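Eukaryotic translation initiation factor 4 gamma 2 (Homo sapiens, PDB 4IUL) probably acts in translation initiation, using a MIF4G domain built of HEAT-type helical repeats that interacts with the helicase eIF4A. Local coordinates at residues L43-V48 and L82-D87; A88-G93 and Q104-R109; K175-L180 and E197-I202; Q221-M226 and D245-R250. One frame throughout, in Å; residues are numbered along the deposited sequence.

Contact 1: L43-V48 and L82-D87; sequences LELLNV and LRLAED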
# COMPACT_ATOMS: atom_id res chain seq x y z
N LEU A 43 5.32 -16.98 13.02
CA LEU A 43 5.14 -17.38 14.41
C LEU A 43 6.23 -16.79 15.30
O LEU A 43 5.96 -16.40 16.44
CB LEU A 43 5.15 -18.91 14.53
CG LEU A 43 3.87 -19.64 14.13
CD1 LEU A 43 4.12 -21.14 14.06
CD2 LEU A 43 2.78 -19.33 15.14
N GLU A 44 7.45 -16.74 14.78
CA GLU A 44 8.57 -16.19 15.53
C GLU A 44 8.33 -14.70 15.78
O GLU A 44 8.53 -14.20 16.90
CB GLU A 44 9.87 -16.37 14.75
CG GLU A 44 11.12 -16.37 15.62
CD GLU A 44 12.40 -16.36 14.81
OE1 GLU A 44 12.43 -17.00 13.73
OE2 GLU A 44 13.38 -15.71 15.25
N LEU A 45 7.90 -13.99 14.75
CA LEU A 45 7.64 -12.56 14.85
C LEU A 45 6.57 -12.27 15.90
O LEU A 45 6.66 -11.29 16.63
CB LEU A 45 7.21 -11.99 13.50
CG LEU A 45 7.02 -10.47 13.44
CD1 LEU A 45 8.23 -9.78 14.05
CD2 LEU A 45 6.82 -10.04 11.99
N LEU A 46 5.55 -13.14 15.95
CA LEU A 46 4.47 -12.98 16.91
C LEU A 46 4.93 -13.23 18.34
O LEU A 46 4.40 -12.66 19.29
CB LEU A 46 3.33 -13.96 16.59
CG LEU A 46 2.36 -13.58 15.48
CD1 LEU A 46 1.50 -14.78 15.10
CD2 LEU A 46 1.49 -12.43 15.95
N ASN A 47 5.95 -14.07 18.49
CA ASN A 47 6.46 -14.41 19.81
C ASN A 47 7.21 -13.26 20.49
O ASN A 47 7.16 -13.14 21.72
CB ASN A 47 7.37 -15.64 19.71
CG ASN A 47 7.93 -16.07 21.06
OD1 ASN A 47 7.18 -16.36 21.99
ND2 ASN A 47 9.26 -16.11 21.16
N VAL A 48 7.89 -12.43 19.71
CA VAL A 48 8.67 -11.33 20.28
C VAL A 48 8.26 -9.89 19.88
O VAL A 48 8.70 -8.93 20.52
CB VAL A 48 10.17 -11.50 19.95
CG1 VAL A 48 10.39 -11.31 18.45
CG2 VAL A 48 11.00 -10.53 20.76
N LEU A 82 -1.84 -8.54 8.85
CA LEU A 82 -3.15 -9.06 9.26
C LEU A 82 -3.05 -9.90 10.53
O LEU A 82 -3.84 -9.72 11.46
CB LEU A 82 -3.76 -9.91 8.14
CG LEU A 82 -5.05 -10.67 8.49
CD1 LEU A 82 -6.15 -9.69 8.96
CD2 LEU A 82 -5.53 -11.45 7.26
N ARG A 83 -2.10 -10.82 10.56
CA ARG A 83 -1.90 -11.69 11.72
C ARG A 83 -1.61 -10.88 12.98
O ARG A 83 -2.19 -11.14 14.04
CB ARG A 83 -0.73 -12.65 11.46
CG ARG A 83 -0.83 -13.41 10.14
CD ARG A 83 -1.87 -14.53 10.16
NE ARG A 83 -1.37 -15.71 10.88
CZ ARG A 83 -1.43 -15.86 12.20
NH1 ARG A 83 -1.97 -14.92 12.96
NH2 ARG A 83 -0.91 -16.95 12.76
N LEU A 84 -0.72 -9.90 12.87
CA LEU A 84 -0.37 -9.05 14.01
C LEU A 84 -1.57 -8.22 14.47
O LEU A 84 -1.79 -8.03 15.67
CB LEU A 84 0.80 -8.12 13.64
CG LEU A 84 2.13 -8.85 13.42
CD1 LEU A 84 3.19 -7.87 12.91
CD2 LEU A 84 2.58 -9.48 14.72
N ALA A 85 -2.35 -7.72 13.51
CA ALA A 85 -3.52 -6.92 13.84
C ALA A 85 -4.53 -7.70 14.66
O ALA A 85 -5.18 -7.16 15.56
CB ALA A 85 -4.19 -6.40 12.57
N GLU A 86 -4.65 -8.99 14.36
CA GLU A 86 -5.61 -9.83 15.06
C GLU A 86 -5.10 -10.39 16.38
O GLU A 86 -5.88 -10.53 17.32
CB GLU A 86 -6.06 -10.99 14.15
CG GLU A 86 -6.64 -10.54 12.81
CD GLU A 86 -7.23 -11.68 11.98
OE1 GLU A 86 -6.58 -12.75 11.87
OE2 GLU A 86 -8.34 -11.51 11.43
N ASP A 87 -3.81 -10.68 16.48
CA ASP A 87 -3.27 -11.26 17.71
C ASP A 87 -2.61 -10.31 18.72
O ASP A 87 -2.61 -10.60 19.91
CB ASP A 87 -2.30 -12.40 17.36
CG ASP A 87 -2.96 -13.49 16.51
OD1 ASP A 87 -4.21 -13.57 16.52
OD2 ASP A 87 -2.24 -14.26 15.84

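Contact 2: A88-G93 and Q104-R109; sequences APNFDG and QSTTFR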
# COMPACT_ATOMS: atom_id res chain seq x y z
N ALA A 88 -2.07 -9.19 18.27
CA ALA A 88 -1.42 -8.26 19.18
C ALA A 88 -2.40 -7.65 20.19
O ALA A 88 -3.48 -7.21 19.82
CB ALA A 88 -0.74 -7.15 18.40
N PRO A 89 -2.03 -7.63 21.48
CA PRO A 89 -2.90 -7.06 22.52
C PRO A 89 -3.06 -5.54 22.41
O PRO A 89 -2.16 -4.85 21.96
CB PRO A 89 -2.20 -7.48 23.82
CG PRO A 89 -0.76 -7.63 23.41
CD PRO A 89 -0.88 -8.31 22.08
N ASN A 90 -4.22 -5.04 22.83
CA ASN A 90 -4.51 -3.61 22.78
C ASN A 90 -3.82 -2.89 23.93
O ASN A 90 -3.74 -3.41 25.05
CB ASN A 90 -6.02 -3.38 22.86
CG ASN A 90 -6.45 -2.06 22.22
OD1 ASN A 90 -5.76 -1.05 22.32
ND2 ASN A 90 -7.60 -2.07 21.56
N PHE A 91 -3.33 -1.68 23.67
CA PHE A 91 -2.65 -0.88 24.69
C PHE A 91 -3.25 0.51 24.84
O PHE A 91 -2.68 1.36 25.52
CB PHE A 91 -1.16 -0.74 24.35
CG PHE A 91 -0.39 -2.03 24.45
CD1 PHE A 91 -0.15 -2.61 25.69
CD2 PHE A 91 0.09 -2.66 23.31
CE1 PHE A 91 0.55 -3.81 25.79
CE2 PHE A 91 0.78 -3.86 23.40
CZ PHE A 91 1.01 -4.44 24.64
N ASP A 92 -4.40 0.76 24.21
CA ASP A 92 -5.01 2.09 24.32
C ASP A 92 -6.05 2.16 25.44
O ASP A 92 -7.19 1.71 25.28
CB ASP A 92 -5.67 2.49 22.99
CG ASP A 92 -4.70 2.51 21.82
OD1 ASP A 92 -3.47 2.65 22.04
OD2 ASP A 92 -5.16 2.41 20.67
N GLY A 93 -5.65 2.73 26.57
CA GLY A 93 -6.56 2.85 27.70
C GLY A 93 -7.04 1.51 28.23
O GLY A 93 -8.17 1.39 28.71
N GLN A 104 -13.23 -4.57 15.34
CA GLN A 104 -12.12 -4.42 16.27
C GLN A 104 -11.24 -3.21 15.98
O GLN A 104 -10.93 -2.89 14.83
CB GLN A 104 -11.26 -5.69 16.25
CG GLN A 104 -10.09 -5.68 17.23
CD GLN A 104 -9.12 -6.83 17.00
OE1 GLN A 104 -8.55 -6.97 15.91
NE2 GLN A 104 -8.90 -7.65 18.03
N SER A 105 -10.84 -2.53 17.05
CA SER A 105 -9.98 -1.36 16.96
C SER A 105 -8.89 -1.56 18.00
O SER A 105 -9.18 -1.75 19.19
CB SER A 105 -10.78 -0.10 17.28
OG SER A 105 -9.99 1.06 17.08
N THR A 106 -7.63 -1.53 17.57
CA THR A 106 -6.51 -1.73 18.49
C THR A 106 -5.31 -0.84 18.19
O THR A 106 -5.24 -0.16 17.16
CB THR A 106 -6.01 -3.18 18.47
OG1 THR A 106 -5.41 -3.45 17.19
CG2 THR A 106 -7.15 -4.16 18.70
N THR A 107 -4.35 -0.87 19.11
CA THR A 107 -3.12 -0.11 19.01
C THR A 107 -2.44 -0.39 17.67
O THR A 107 -2.16 0.53 16.91
CB THR A 107 -2.16 -0.49 20.17
OG1 THR A 107 -2.81 -0.23 21.43
CG2 THR A 107 -0.87 0.32 20.11
N PHE A 108 -2.20 -1.67 17.39
CA PHE A 108 -1.55 -2.04 16.15
C PHE A 108 -2.26 -1.44 14.94
O PHE A 108 -1.63 -0.74 14.14
CB PHE A 108 -1.49 -3.56 15.97
CG PHE A 108 -0.69 -3.98 14.76
CD1 PHE A 108 0.70 -4.01 14.82
CD2 PHE A 108 -1.31 -4.25 13.55
CE1 PHE A 108 1.46 -4.30 13.67
CE2 PHE A 108 -0.56 -4.54 12.40
CZ PHE A 108 0.83 -4.56 12.46
N ARG A 109 -3.56 -1.70 14.83
CA ARG A 109 -4.35 -1.20 13.70
C ARG A 109 -4.25 0.31 13.52
O ARG A 109 -4.11 0.78 12.40
CB ARG A 109 -5.82 -1.60 13.85
CG ARG A 109 -6.11 -3.09 13.60
CD ARG A 109 -7.59 -3.39 13.76
NE ARG A 109 -7.90 -4.81 13.66
CZ ARG A 109 -7.97 -5.49 12.52
NH1 ARG A 109 -7.75 -4.88 11.37
NH2 ARG A 109 -8.27 -6.78 12.54
O HOH W 1 -4.24 -5.90 17.62

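Contact 3: K175-L180 and E197-I202; sequences KCIKTL and ECLCQI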
# COMPACT_ATOMS: atom_id res chain seq x y z
N LYS A 175 -6.85 8.63 -2.86
CA LYS A 175 -5.71 9.52 -3.04
C LYS A 175 -4.67 8.88 -3.97
O LYS A 175 -3.99 9.58 -4.72
CB LYS A 175 -5.08 9.84 -1.68
CG LYS A 175 -4.66 11.28 -1.53
CD LYS A 175 -4.46 11.65 -0.06
CE LYS A 175 -5.76 11.59 0.70
NZ LYS A 175 -5.58 11.91 2.15
N CYS A 176 -4.57 7.55 -3.93
CA CYS A 176 -3.65 6.83 -4.80
C CYS A 176 -4.18 6.91 -6.23
O CYS A 176 -3.45 7.23 -7.17
CB CYS A 176 -3.52 5.36 -4.37
SG CYS A 176 -2.57 5.07 -2.84
N ILE A 177 -5.47 6.61 -6.39
CA ILE A 177 -6.11 6.63 -7.70
C ILE A 177 -5.99 8.00 -8.36
O ILE A 177 -5.73 8.10 -9.56
CB ILE A 177 -7.61 6.27 -7.60
CG1 ILE A 177 -7.76 4.79 -7.22
CG2 ILE A 177 -8.32 6.57 -8.93
CD1 ILE A 177 -9.19 4.33 -7.08
N LYS A 178 -6.19 9.05 -7.58
CA LYS A 178 -6.12 10.41 -8.09
C LYS A 178 -4.75 10.78 -8.65
O LYS A 178 -4.66 11.44 -9.68
CB LYS A 178 -6.51 11.42 -7.00
CG LYS A 178 -6.46 12.86 -7.47
CD LYS A 178 -7.05 13.83 -6.45
CE LYS A 178 -7.07 15.25 -7.01
NZ LYS A 178 -7.62 16.22 -6.04
N THR A 179 -3.69 10.36 -7.96
CA THR A 179 -2.35 10.68 -8.42
C THR A 179 -1.97 9.89 -9.68
O THR A 179 -1.22 10.38 -10.52
CB THR A 179 -1.29 10.42 -7.32
OG1 THR A 179 -1.25 9.03 -7.01
CG2 THR A 179 -1.63 11.21 -6.07
N LEU A 180 -2.50 8.67 -9.80
CA LEU A 180 -2.19 7.84 -10.96
C LEU A 180 -2.87 8.31 -12.24
O LEU A 180 -2.32 8.13 -13.33
CB LEU A 180 -2.57 6.38 -10.68
CG LEU A 180 -1.75 5.64 -9.61
CD1 LEU A 180 -2.17 4.17 -9.57
CD2 LEU A 180 -0.26 5.75 -9.93
N GLU A 197 -0.97 1.07 -15.63
CA GLU A 197 -1.03 -0.37 -15.38
C GLU A 197 -1.26 -0.63 -13.89
O GLU A 197 -1.95 -1.57 -13.51
CB GLU A 197 0.27 -1.05 -15.83
CG GLU A 197 0.16 -2.56 -15.96
CD GLU A 197 1.51 -3.23 -16.21
OE1 GLU A 197 2.35 -2.65 -16.93
OE2 GLU A 197 1.72 -4.35 -15.68
N CYS A 198 -0.66 0.22 -13.05
CA CYS A 198 -0.80 0.10 -11.60
C CYS A 198 -2.26 0.39 -11.24
O CYS A 198 -2.87 -0.32 -10.45
CB CYS A 198 0.13 1.10 -10.92
SG CYS A 198 0.21 1.03 -9.10
N LEU A 199 -2.82 1.44 -11.85
CA LEU A 199 -4.21 1.83 -11.61
C LEU A 199 -5.17 0.67 -11.85
O LEU A 199 -6.06 0.43 -11.05
CB LEU A 199 -4.59 3.01 -12.50
CG LEU A 199 -6.08 3.37 -12.51
CD1 LEU A 199 -6.51 3.85 -11.14
CD2 LEU A 199 -6.34 4.43 -13.56
N CYS A 200 -4.98 -0.05 -12.95
CA CYS A 200 -5.85 -1.17 -13.23
C CYS A 200 -5.69 -2.27 -12.18
O CYS A 200 -6.64 -2.97 -11.86
CB CYS A 200 -5.58 -1.72 -14.64
SG CYS A 200 -6.12 -0.59 -15.96
N GLN A 201 -4.48 -2.40 -11.64
CA GLN A 201 -4.22 -3.40 -10.61
C GLN A 201 -5.05 -3.05 -9.38
O GLN A 201 -5.83 -3.86 -8.89
CB GLN A 201 -2.74 -3.39 -10.23
CG GLN A 201 -2.38 -4.43 -9.19
CD GLN A 201 -2.60 -5.84 -9.70
OE1 GLN A 201 -1.85 -6.33 -10.54
NE2 GLN A 201 -3.63 -6.50 -9.19
N ILE A 202 -4.87 -1.82 -8.90
CA ILE A 202 -5.61 -1.31 -7.74
C ILE A 202 -7.11 -1.44 -7.96
O ILE A 202 -7.83 -1.92 -7.09
CB ILE A 202 -5.28 0.19 -7.49
CG1 ILE A 202 -4.01 0.31 -6.66
CG2 ILE A 202 -6.45 0.88 -6.79
CD1 ILE A 202 -4.11 -0.32 -5.28

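Contact 4: Q221-M226 and D245-R250; sequences QYFARM and DTVELR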
# COMPACT_ATOMS: atom_id res chain seq x y z
N GLN A 221 -16.56 9.58 -12.46
CA GLN A 221 -15.58 10.53 -12.95
C GLN A 221 -14.27 9.83 -13.34
O GLN A 221 -13.67 10.15 -14.38
CB GLN A 221 -15.32 11.58 -11.88
CG GLN A 221 -14.82 12.91 -12.39
CD GLN A 221 -14.61 13.91 -11.26
OE1 GLN A 221 -15.40 13.97 -10.32
NE2 GLN A 221 -13.54 14.70 -11.36
N TYR A 222 -13.82 8.88 -12.52
CA TYR A 222 -12.59 8.14 -12.78
C TYR A 222 -12.67 7.34 -14.09
O TYR A 222 -11.78 7.41 -14.93
CB TYR A 222 -12.30 7.13 -11.66
CG TYR A 222 -11.97 7.70 -10.29
CD1 TYR A 222 -12.23 6.95 -9.14
CD2 TYR A 222 -11.36 8.95 -10.14
CE1 TYR A 222 -11.92 7.43 -7.88
CE2 TYR A 222 -11.04 9.44 -8.87
CZ TYR A 222 -11.32 8.67 -7.74
OH TYR A 222 -11.02 9.12 -6.48
N PHE A 223 -13.75 6.57 -14.23
CA PHE A 223 -13.91 5.74 -15.41
C PHE A 223 -14.21 6.49 -16.71
O PHE A 223 -14.06 5.93 -17.80
CB PHE A 223 -14.95 4.64 -15.15
CG PHE A 223 -14.41 3.50 -14.34
CD1 PHE A 223 -14.21 3.64 -12.96
CD2 PHE A 223 -14.05 2.30 -14.95
CE1 PHE A 223 -13.64 2.60 -12.21
CE2 PHE A 223 -13.49 1.26 -14.22
CZ PHE A 223 -13.28 1.41 -12.84
N ALA A 224 -14.65 7.74 -16.61
CA ALA A 224 -14.90 8.52 -17.81
C ALA A 224 -13.49 8.82 -18.33
O ALA A 224 -13.16 8.56 -19.49
CB ALA A 224 -15.61 9.82 -17.46
N ARG A 225 -12.66 9.33 -17.42
CA ARG A 225 -11.28 9.65 -17.72
C ARG A 225 -10.56 8.44 -18.32
O ARG A 225 -9.74 8.60 -19.22
CB ARG A 225 -10.60 10.11 -16.42
CG ARG A 225 -9.09 10.20 -16.45
CD ARG A 225 -8.59 11.29 -17.36
NE ARG A 225 -7.15 11.47 -17.18
CZ ARG A 225 -6.38 12.24 -17.95
NH1 ARG A 225 -6.91 12.90 -18.97
NH2 ARG A 225 -5.09 12.34 -17.70
N MET A 226 -10.89 7.24 -17.84
CA MET A 226 -10.28 6.01 -18.33
C MET A 226 -10.71 5.64 -19.75
O MET A 226 -9.90 5.14 -20.53
CB MET A 226 -10.60 4.84 -17.38
CG MET A 226 -9.78 4.81 -16.09
SD MET A 226 -10.46 3.74 -14.79
CE MET A 226 -9.91 2.11 -15.31
N ASP A 245 -10.45 -3.75 -20.46
CA ASP A 245 -10.92 -4.89 -19.68
C ASP A 245 -11.42 -4.47 -18.30
O ASP A 245 -12.36 -5.06 -17.76
CB ASP A 245 -9.81 -5.94 -19.53
CG ASP A 245 -10.30 -7.20 -18.84
OD1 ASP A 245 -11.17 -7.90 -19.41
OD2 ASP A 245 -9.81 -7.50 -17.72
N THR A 246 -10.79 -3.45 -17.72
CA THR A 246 -11.18 -2.96 -16.40
C THR A 246 -12.52 -2.23 -16.50
O THR A 246 -13.43 -2.47 -15.71
CB THR A 246 -10.11 -2.00 -15.83
OG1 THR A 246 -8.88 -2.72 -15.66
CG2 THR A 246 -10.55 -1.45 -14.49
N VAL A 247 -12.64 -1.35 -17.48
CA VAL A 247 -13.86 -0.59 -17.71
C VAL A 247 -15.06 -1.51 -17.93
O VAL A 247 -16.13 -1.30 -17.34
CB VAL A 247 -13.71 0.33 -18.94
CG1 VAL A 247 -15.06 0.74 -19.48
CG2 VAL A 247 -12.91 1.56 -18.54
N GLU A 248 -14.88 -2.53 -18.77
CA GLU A 248 -15.93 -3.49 -19.07
C GLU A 248 -16.39 -4.25 -17.82
O GLU A 248 -17.56 -4.61 -17.71
CB GLU A 248 -15.42 -4.50 -20.11
CG GLU A 248 -16.44 -5.53 -20.54
CD GLU A 248 -15.85 -6.56 -21.50
OE1 GLU A 248 -15.40 -6.16 -22.60
OE2 GLU A 248 -15.83 -7.76 -21.15
N LEU A 249 -15.47 -4.48 -16.90
CA LEU A 249 -15.78 -5.19 -15.66
C LEU A 249 -16.71 -4.35 -14.79
O LEU A 249 -17.62 -4.86 -14.14
CB LEU A 249 -14.50 -5.51 -14.89
CG LEU A 249 -14.64 -6.28 -13.58
CD1 LEU A 249 -15.32 -7.61 -13.83
CD2 LEU A 249 -13.27 -6.50 -12.95
N ARG A 250 -16.48 -3.04 -14.79
CA ARG A 250 -17.30 -2.14 -13.99
C ARG A 250 -18.69 -1.99 -14.60
O ARG A 250 -19.68 -1.93 -13.87
CB ARG A 250 -16.64 -0.76 -13.88
CG ARG A 250 -17.16 0.03 -12.70
CD ARG A 250 -17.39 1.48 -13.04
NE ARG A 250 -17.95 2.20 -11.90
CZ ARG A 250 -18.56 3.38 -11.98
NH1 ARG A 250 -18.70 3.98 -13.16
NH2 ARG A 250 -19.02 3.95 -10.88

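Contact 1: L43-V48 and L82-D87
Apolar contacts carry most of the meeting between 43-48 and 82-87, two helical segments that cross at -37°, with 10.7 Å between their axes at closest approach. Leu46 is the main projection. Its CG stands beside the backbone N, and its two methyl branches meet different partners. CD2 presses on CD2 of Leu84 at 3.4 Å, a close methyl-methyl approach, as the two leucines pass alongside each other, pointing opposite ways. A looser touch, 4.3 Å from Leu45 CD2 to Leu84 CD1, adds a second leucine to the same patch.

The other branch of Leu46 meets a charged pair. Arg83 is bent at chi2 and chi3, so that its guanidinium folds along its own helix toward the C-terminal end, where NH1 donates to OD2 of Asp87 in a 3.0 Å salt bridge. Asp87 lies in the guanidinium plane, whereas its own oxygen is approached from above the carboxylate plane. Leu46 CD1 rests against both partners, 4.0 Å from Arg83 NH2 and 3.8 Å from Asp87 OD2, so a methyl group touches both halves of the ion pair.

These segments of helices 38-48 and 74-87, with helix 53-69 between them in sequence, run roughly parallel, consistent with a HEAT-type array. Leu45 also packs on Val26 of helix 13-31, while Leu84 reaches Val59 and Ile63 of helix 53-69 and Phe108 of helix 107-127.

Contact 2: A88-G93 and Q104-R109
The non-helical run 88-92 passes the start of helix 107-127 at 114° to the direction of 105-108, its backbone nearest at Asn90 and Thr106, whose CA atoms are 5.1 Å apart. Thr107 OG1, set beside its own backbone N, is the focus: it accepts from Phe91 N at 2.7 Å and lies at the edge of the Phe91 ring. Asp92 OD1 sits 3.0 Å from the same hydroxyl oxygen, although the salt bridge of this carboxylate is to Arg110.

Asn90 shapes the loop. Its OD1 accepts from Asp92 N at 2.9 Å in a nearly straight bond (168°), an Asx turn, while ND2 reaches over the CA of Thr106 at 3.3 Å. Thr106 occupies the N-cap position; its OG1 accepts a weak bond from Arg109 N and donates to a water, 2.7 Å away, that in turn donates to Ala88 O. That bridge ties the end of one helix to the beginning of the next.

Beside these polar links, Ala88 CB packs on Phe108 CB at 4.4 Å. Leu56 of helix 53-69 touches Phe91, Thr107 and Phe108, and Val50 covers Ala88, so the connection between helices 74-87 and 107-127 lies against helix 53-69.

Contact 3: K175-L180 and E197-I202
Neither 175-180 nor 197-202 brings an aromatic ring or guanidinium to their interface, and the flat group of note is the peptide carbonyl of Cys176. Its oxygen takes two bonds within the helix: the backbone one from Leu180 N at 3.1 Å, and one from Thr179 OG1 at 2.8 Å, whose hydroxyl stands above the carbonyl plane, 26° out of it. Thr179 thus turns its hydroxyl back onto its own backbone. Across the interface, a methyl group covers another piece of backbone, with Leu180 CD1 resting 3.6 Å from Leu199 N.

The same methyl wedges between two neighbouring residues, 4.0 Å from Cys198 SG and equally close to Leu199 CB. Leu180 reaches this place because its CG lies beside the backbone N and the chain then extends toward the partner helix. One turn earlier, Ile177 divides its branches: CG2 meets Leu199 CD1 at 3.9 Å, the two side chains crossing at about a right angle, and CG1 approaches Ile202 CG2 at 4.1 Å on an oblique course. The side-chain touches are all aliphatic or to a thiol, in largely buried surroundings.

Ile156 of helix 141-163 packs against Cys176, Leu180 and Ile202, closing one side, whereas Cys200 points away from 175-180 and meets helix 237-251. Consecutive helices 170-181 and 193-210, antiparallel at 154° in these segments with axes 9.9 Å apart, show an antiparallel helix packing of the kind expected in the HEAT-type array of a MIF4G domain.

Contact 4: Q221-M226 and D245-R250
All three guanidinium nitrogens of Arg250 are hydrogen-bonded. NE forms a salt bridge with Asp211 OD2, NH1 forms one with Asp220 OD1, and NH2 is bonded close by, next to the segments. Two carboxylates thus grip this group at separate nitrogens, which would limit its rotation and is consistent with the aliphatic part of the arginine lying across the ring of Phe223.

That ring is sandwiched. Arg250 CD sits over one face in a CH-pi contact, 3.7 Å from the centroid and only 7° off the ring normal, while Met226 SD lies 3.8 Å above the opposite face, again over the centre. The arginine gets there with its CG anti to the backbone N and a bend at chi2; its guanidinium plane is tilted just 18° from that of the ring, but the charged group approaches obliquely. Arg250 CB adds a touch at 3.8 Å on Phe223 CE2. At the ring edge, Val247 CG2 comes within 3.8 Å of Phe223 CD2.

Met226, bent at its last torsion, brings CE to Thr246 CG2 at 3.7 Å. The methyl faces Met226 while OG1 is hydrogen-bonded to Leu242 O of its own helix. Met203 of helix 193-210 and Trp254 also touch Phe223.

Helices 216-227 and 237-251, roughly antiparallel here (141°), are thereby joined near the C-terminal end of the domain. The contact links a sandwiched aromatic ring to a charge-paired arginine, and the two aspartates probably offset the guanidinium charge beside the buried ring.

The four contacts fall into two touching pairs at opposite sides of the chain's centre. Contacts 1 and 2, centred about 13 Å apart, adjoin where helix 74-87 (contact 1) gives way to the loop 88-93 (contact 2), and both are only partly buried; accordingly they mix aliphatic packing with a salt bridge, an Asx turn, a helix cap and a water. Contacts 3 and 4, centred about 12 Å apart, are buried, and join roughly antiparallel helices mainly through side chains. Contact 3, nearest the chain's centre, meets through aliphatic and thiol side chains, whereas contact 4, farther out, is built on an aromatic ring and an arginine. Ile177 meets Tyr222 where these last two adjoin.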